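Local coordinates for protein luciferase-like enzymeAMP-CoA-ligase (Zophobas atratus, PDB 4W8O) that probably activates carboxylic acids with ATP as an AMP-CoA ligase, being a luciferase-like member of the ANL superfamily from a nonluminescent mealworm, at residues Glu207-Tyr211 with Cys212-Cys216; His334-Asp337 with Asp338-Leu341. All coordinates share one frame; numbering follows the deposited sequence.

Interaction 1 of 2, residues Glu207-Tyr211 with Cys212-Cys216; sequences ETSFY and CGYDC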
loop_
_atom_site.group_PDB
_atom_site.type_symbol
_atom_site.label_atom_id
_atom_site.label_comp_id
_atom_site.label_asym_id
_atom_site.label_seq_id
_atom_site.Cartn_x
_atom_site.Cartn_y
_atom_site.Cartn_z
ATOM N N GLU A 207 -3.678 -9.070 5.138
ATOM C CA GLU A 207 -3.525 -10.192 6.052
ATOM C C GLU A 207 -2.264 -11.007 5.745
ATOM O O GLU A 207 -1.570 -11.438 6.667
ATOM C CB GLU A 207 -4.779 -11.077 6.046
ATOM C CG GLU A 207 -5.065 -11.656 7.414
ATOM C CD GLU A 207 -6.360 -12.441 7.494
ATOM O OE1 GLU A 207 -7.210 -12.361 6.578
ATOM O OE2 GLU A 207 -6.521 -13.140 8.505
ATOM N N THR A 208 -1.960 -11.195 4.460
ATOM C CA THR A 208 -0.745 -11.897 4.053
ATOM C C THR A 208 0.496 -11.155 4.549
ATOM O O THR A 208 1.439 -11.780 5.034
ATOM C CB THR A 208 -0.683 -12.074 2.518
ATOM O OG1 THR A 208 -1.747 -12.941 2.099
ATOM C CG2 THR A 208 0.661 -12.654 2.063
ATOM N N SER A 209 0.486 -9.828 4.450
ATOM C CA SER A 209 1.604 -9.022 4.949
ATOM C C SER A 209 1.795 -9.169 6.477
ATOM O O SER A 209 2.925 -9.171 6.970
ATOM C CB SER A 209 1.471 -7.543 4.516
ATOM O OG SER A 209 0.514 -6.817 5.272
ATOM N N PHE A 210 0.697 -9.316 7.215
ATOM C CA PHE A 210 0.769 -9.578 8.650
ATOM C C PHE A 210 1.462 -10.913 8.960
ATOM O O PHE A 210 2.326 -10.975 9.835
ATOM C CB PHE A 210 -0.629 -9.552 9.275
ATOM C CG PHE A 210 -0.655 -9.953 10.722
ATOM C CD1 PHE A 210 -0.272 -9.059 11.709
ATOM C CD2 PHE A 210 -1.059 -11.227 11.099
ATOM C CE1 PHE A 210 -0.285 -9.425 13.045
ATOM C CE2 PHE A 210 -1.079 -11.602 12.433
ATOM C CZ PHE A 210 -0.695 -10.696 13.409
ATOM N N TYR A 211 1.101 -11.972 8.234
ATOM C CA TYR A 211 1.724 -13.286 8.444
ATOM C C TYR A 211 3.147 -13.407 7.888
ATOM O O TYR A 211 3.812 -14.413 8.122
ATOM C CB TYR A 211 0.821 -14.416 7.935
ATOM C CG TYR A 211 -0.356 -14.607 8.858
ATOM C CD1 TYR A 211 -0.181 -15.160 10.125
ATOM C CD2 TYR A 211 -1.626 -14.182 8.494
ATOM C CE1 TYR A 211 -1.250 -15.312 10.993
ATOM C CE2 TYR A 211 -2.704 -14.329 9.352
ATOM C CZ TYR A 211 -2.507 -14.893 10.600
ATOM O OH TYR A 211 -3.564 -15.034 11.455
ATOM N N CYS A 212 3.619 -12.391 7.171
ATOM C CA CYS A 212 5.037 -12.323 6.802
ATOM C C CYS A 212 5.895 -12.147 8.048
ATOM O O CYS A 212 7.080 -12.466 8.036
ATOM C CB CYS A 212 5.307 -11.199 5.803
ATOM S SG CYS A 212 4.730 -11.568 4.132
ATOM N N GLY A 213 5.288 -11.621 9.112
ATOM C CA GLY A 213 5.863 -11.683 10.449
ATOM C C GLY A 213 6.672 -10.485 10.895
ATOM O O GLY A 213 7.140 -10.454 12.031
ATOM N N TYR A 214 6.832 -9.489 10.027
ATOM C CA TYR A 214 7.667 -8.342 10.371
ATOM C C TYR A 214 6.965 -7.358 11.310
ATOM O O TYR A 214 5.743 -7.234 11.309
ATOM C CB TYR A 214 8.223 -7.643 9.116
ATOM C CG TYR A 214 7.190 -7.154 8.124
ATOM C CD1 TYR A 214 6.561 -5.930 8.294
ATOM C CD2 TYR A 214 6.867 -7.908 7.001
ATOM C CE1 TYR A 214 5.621 -5.479 7.384
ATOM C CE2 TYR A 214 5.924 -7.470 6.091
ATOM C CZ TYR A 214 5.304 -6.253 6.288
ATOM O OH TYR A 214 4.376 -5.797 5.390
ATOM N N ASP A 215 7.772 -6.665 12.108
ATOM C CA ASP A 215 7.305 -5.751 13.151
ATOM C C ASP A 215 6.766 -4.453 12.538
ATOM O O ASP A 215 7.471 -3.803 11.763
ATOM C CB ASP A 215 8.488 -5.450 14.084
ATOM C CG ASP A 215 8.077 -4.778 15.382
ATOM O OD1 ASP A 215 7.004 -4.144 15.444
ATOM O OD2 ASP A 215 8.852 -4.870 16.353
ATOM N N CYS A 216 5.527 -4.091 12.891
ATOM C CA CYS A 216 4.866 -2.869 12.405
ATOM C C CYS A 216 4.292 -2.009 13.539
ATOM O O CYS A 216 3.484 -1.116 13.275
ATOM C CB CYS A 216 3.694 -3.222 11.477
ATOM S SG CYS A 216 4.134 -3.795 9.829
HETATM O O HOH W 1 3.855 -7.553 9.065
#
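With CG set between its backbone N and carbonyl carbon (chi1 57°), Tyr214 brings its ring back beside the helix it follows, and the phenol OH comes 3.5 Å from Ser209 CB. Ser209 OG also stands between its own N and carbonyl carbon (chi1 77°), where it bonds to the carbonyl of Val206 one turn earlier. Ring atom CE2 of Tyr214 lies 3.6 Å from Ser209 O, approaching obliquely. A water above the centre of one ring face joins the two backbones, donating to Ser209 O at 2.8 Å and to Tyr214 O at 2.9 Å. Near the end of helix 199-211, Cys212 N divides itself between two weak bonds, to Thr208 O and Ser209 O, and Gly213 N then reaches Phe210 O at 3.1 Å. Gly213 has positive phi (95°), where a beta carbon would crowd the carbonyl oxygen of Cys212, so a side chain would probably not fit. The loop leads on to strand 218-221 of the nine-stranded mixed sheet in the AMP-binding domain, and Tyr214 lines the pocket that holds a polyethylene glycol molecule in the crystal. Cys212 packs CB 3.3 Å from Ser209 O, while its side chain also packs on Leu329 and Ile332 of strand 328-332. On the helix itself, Phe210 CD2 lies 3.8 Å above the centre of the Tyr211 ring; Tyr211 also stacks with Phe11.

Interaction 2 of 2, residues His334-Asp337 with Asp338-Leu341; sequences HPED and DKHL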
loop_
_atom_site.group_PDB
_atom_site.type_symbol
_atom_site.label_atom_id
_atom_site.label_comp_id
_atom_site.label_asym_id
_atom_site.label_seq_id
_atom_site.Cartn_x
_atom_site.Cartn_y
_atom_site.Cartn_z
ATOM N N HIS A 334 11.076 -14.111 6.446
ATOM C CA HIS A 334 10.454 -14.074 7.764
ATOM C C HIS A 334 11.512 -13.699 8.824
ATOM O O HIS A 334 12.592 -14.295 8.852
ATOM C CB HIS A 334 9.833 -15.431 8.092
ATOM C CG HIS A 334 8.916 -15.400 9.272
ATOM N ND1 HIS A 334 9.379 -15.327 10.565
ATOM C CD2 HIS A 334 7.565 -15.412 9.357
ATOM C CE1 HIS A 334 8.357 -15.312 11.400
ATOM N NE2 HIS A 334 7.244 -15.355 10.693
ATOM N N PRO A 335 11.211 -12.714 9.697
ATOM C CA PRO A 335 12.211 -12.221 10.657
ATOM C C PRO A 335 12.847 -13.300 11.535
ATOM O O PRO A 335 14.068 -13.325 11.671
ATOM C CB PRO A 335 11.417 -11.235 11.524
ATOM C CG PRO A 335 10.292 -10.797 10.669
ATOM C CD PRO A 335 9.937 -11.983 9.823
ATOM N N GLU A 336 12.025 -14.155 12.139
ATOM C CA GLU A 336 12.515 -15.239 13.001
ATOM C C GLU A 336 12.887 -16.527 12.245
ATOM O O GLU A 336 14.028 -16.984 12.328
ATOM C CB GLU A 336 11.483 -15.553 14.083
ATOM C CG GLU A 336 12.061 -16.305 15.272
ATOM C CD GLU A 336 11.047 -17.207 15.941
ATOM O OE1 GLU A 336 10.593 -18.173 15.292
ATOM O OE2 GLU A 336 10.715 -16.960 17.119
ATOM N N ASP A 337 11.922 -17.111 11.532
ATOM C CA ASP A 337 12.125 -18.364 10.780
ATOM C C ASP A 337 13.291 -18.328 9.787
ATOM O O ASP A 337 13.942 -19.347 9.577
ATOM C CB ASP A 337 10.856 -18.758 10.005
ATOM C CG ASP A 337 9.621 -18.869 10.890
ATOM O OD1 ASP A 337 9.752 -19.164 12.092
ATOM O OD2 ASP A 337 8.509 -18.653 10.370
ATOM N N ASP A 338 13.531 -17.173 9.163
ATOM C CA ASP A 338 14.619 -17.025 8.182
ATOM C C ASP A 338 15.814 -16.200 8.699
ATOM O O ASP A 338 16.636 -15.732 7.902
ATOM C CB ASP A 338 14.081 -16.396 6.879
ATOM C CG ASP A 338 12.999 -17.239 6.212
ATOM O OD1 ASP A 338 13.059 -18.479 6.305
ATOM O OD2 ASP A 338 12.088 -16.658 5.582
ATOM N N LYS A 339 15.920 -16.036 10.022
ATOM C CA LYS A 339 16.930 -15.140 10.625
ATOM C C LYS A 339 18.357 -15.479 10.177
ATOM O O LYS A 339 19.164 -14.592 9.887
ATOM C CB LYS A 339 16.820 -15.139 12.160
ATOM C CG LYS A 339 17.170 -16.457 12.827
ATOM C CD LYS A 339 16.592 -16.569 14.230
ATOM C CE LYS A 339 16.492 -18.027 14.655
ATOM N NZ LYS A 339 15.948 -18.187 16.032
ATOM N N HIS A 340 18.636 -16.774 10.106
ATOM C CA HIS A 340 19.913 -17.290 9.611
ATOM C C HIS A 340 20.207 -16.847 8.176
ATOM O O HIS A 340 21.299 -16.362 7.895
ATOM C CB HIS A 340 19.950 -18.825 9.718
ATOM C CG HIS A 340 18.599 -19.455 9.885
ATOM N ND1 HIS A 340 18.116 -19.867 11.110
ATOM C CD2 HIS A 340 17.615 -19.710 8.989
ATOM C CE1 HIS A 340 16.903 -20.367 10.958
ATOM N NE2 HIS A 340 16.575 -20.281 9.682
ATOM N N LEU A 341 19.229 -17.001 7.284
ATOM C CA LEU A 341 19.410 -16.660 5.864
ATOM C C LEU A 341 19.517 -15.151 5.618
ATOM O O LEU A 341 20.137 -14.718 4.643
ATOM C CB LEU A 341 18.270 -17.228 5.008
ATOM C CG LEU A 341 17.995 -18.735 5.075
ATOM C CD1 LEU A 341 17.085 -19.151 3.925
ATOM C CD2 LEU A 341 19.286 -19.539 5.062
#
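Asp338 reaches back to His334 with its whole side chain. CB sits 3.2 Å from His334 O, CG lies beside the backbone N of Asp338 (chi1 -61°) and 3.7 Å from His334 N, and OD2 takes the His334 N-H at 2.9 Å. That bond meets the carboxylate on its anti side, 28° out of plane, while OD1 lies 3.5 Å from Asp337 C, against the peptide and without a bond to it. The backbone answers in the other direction: Asp338 N donates to His334 O at 3.0 Å, so both main-chain polar groups of His334 are held by one residue. Were Asp338 replaced by an alanine, the His334 N-H would probably lose its carboxylate partner and the loop would be freer to shift there. Together these bonds tie the loop after strand 328-332 to the start of the short helix 339-342, through a type I beta turn from Glu336 to Lys339 whose closing bond runs from Lys339 N to Glu336 O. The extended Lys339 chain passes alongside that same carbonyl, with CG and CD both close to Glu336 O. The His334 imidazole fastens the loop from within: ND1 accepts the N-H of Asp337 at 3.3 Å, tilted from the ring plane, and more weakly that of Glu336. Asp337 OD2 lies over the centre of one imidazole face, 3.3 Å above it, and Pro335 CD is offset toward the rim of the opposite face. Farther along, His340 NE2 makes a weak bond to Asp337 O at 2.8 Å.

Overall arrangement
From the N terminus, interaction 1 comes first, near the end of helix 199-211, where the chain turns into the loop leading to strand 218-221. More than a hundred residues later, interaction 2 forms in the turn between strand 328-332 and helix 339-342. Each closes a local turn within one continuous stretch; they follow in series, neither nesting nor crossing. Their centres lie about 13 Å apart and they touch: Cys212 O approaches His334 CD2 at 3.3 Å, and Pro335 CG packs on Tyr214 CA at 3.6 Å. The loop before strand 218-221 thus rests against the exit from strand 328-332, another strand of the same nine-stranded mixed sheet.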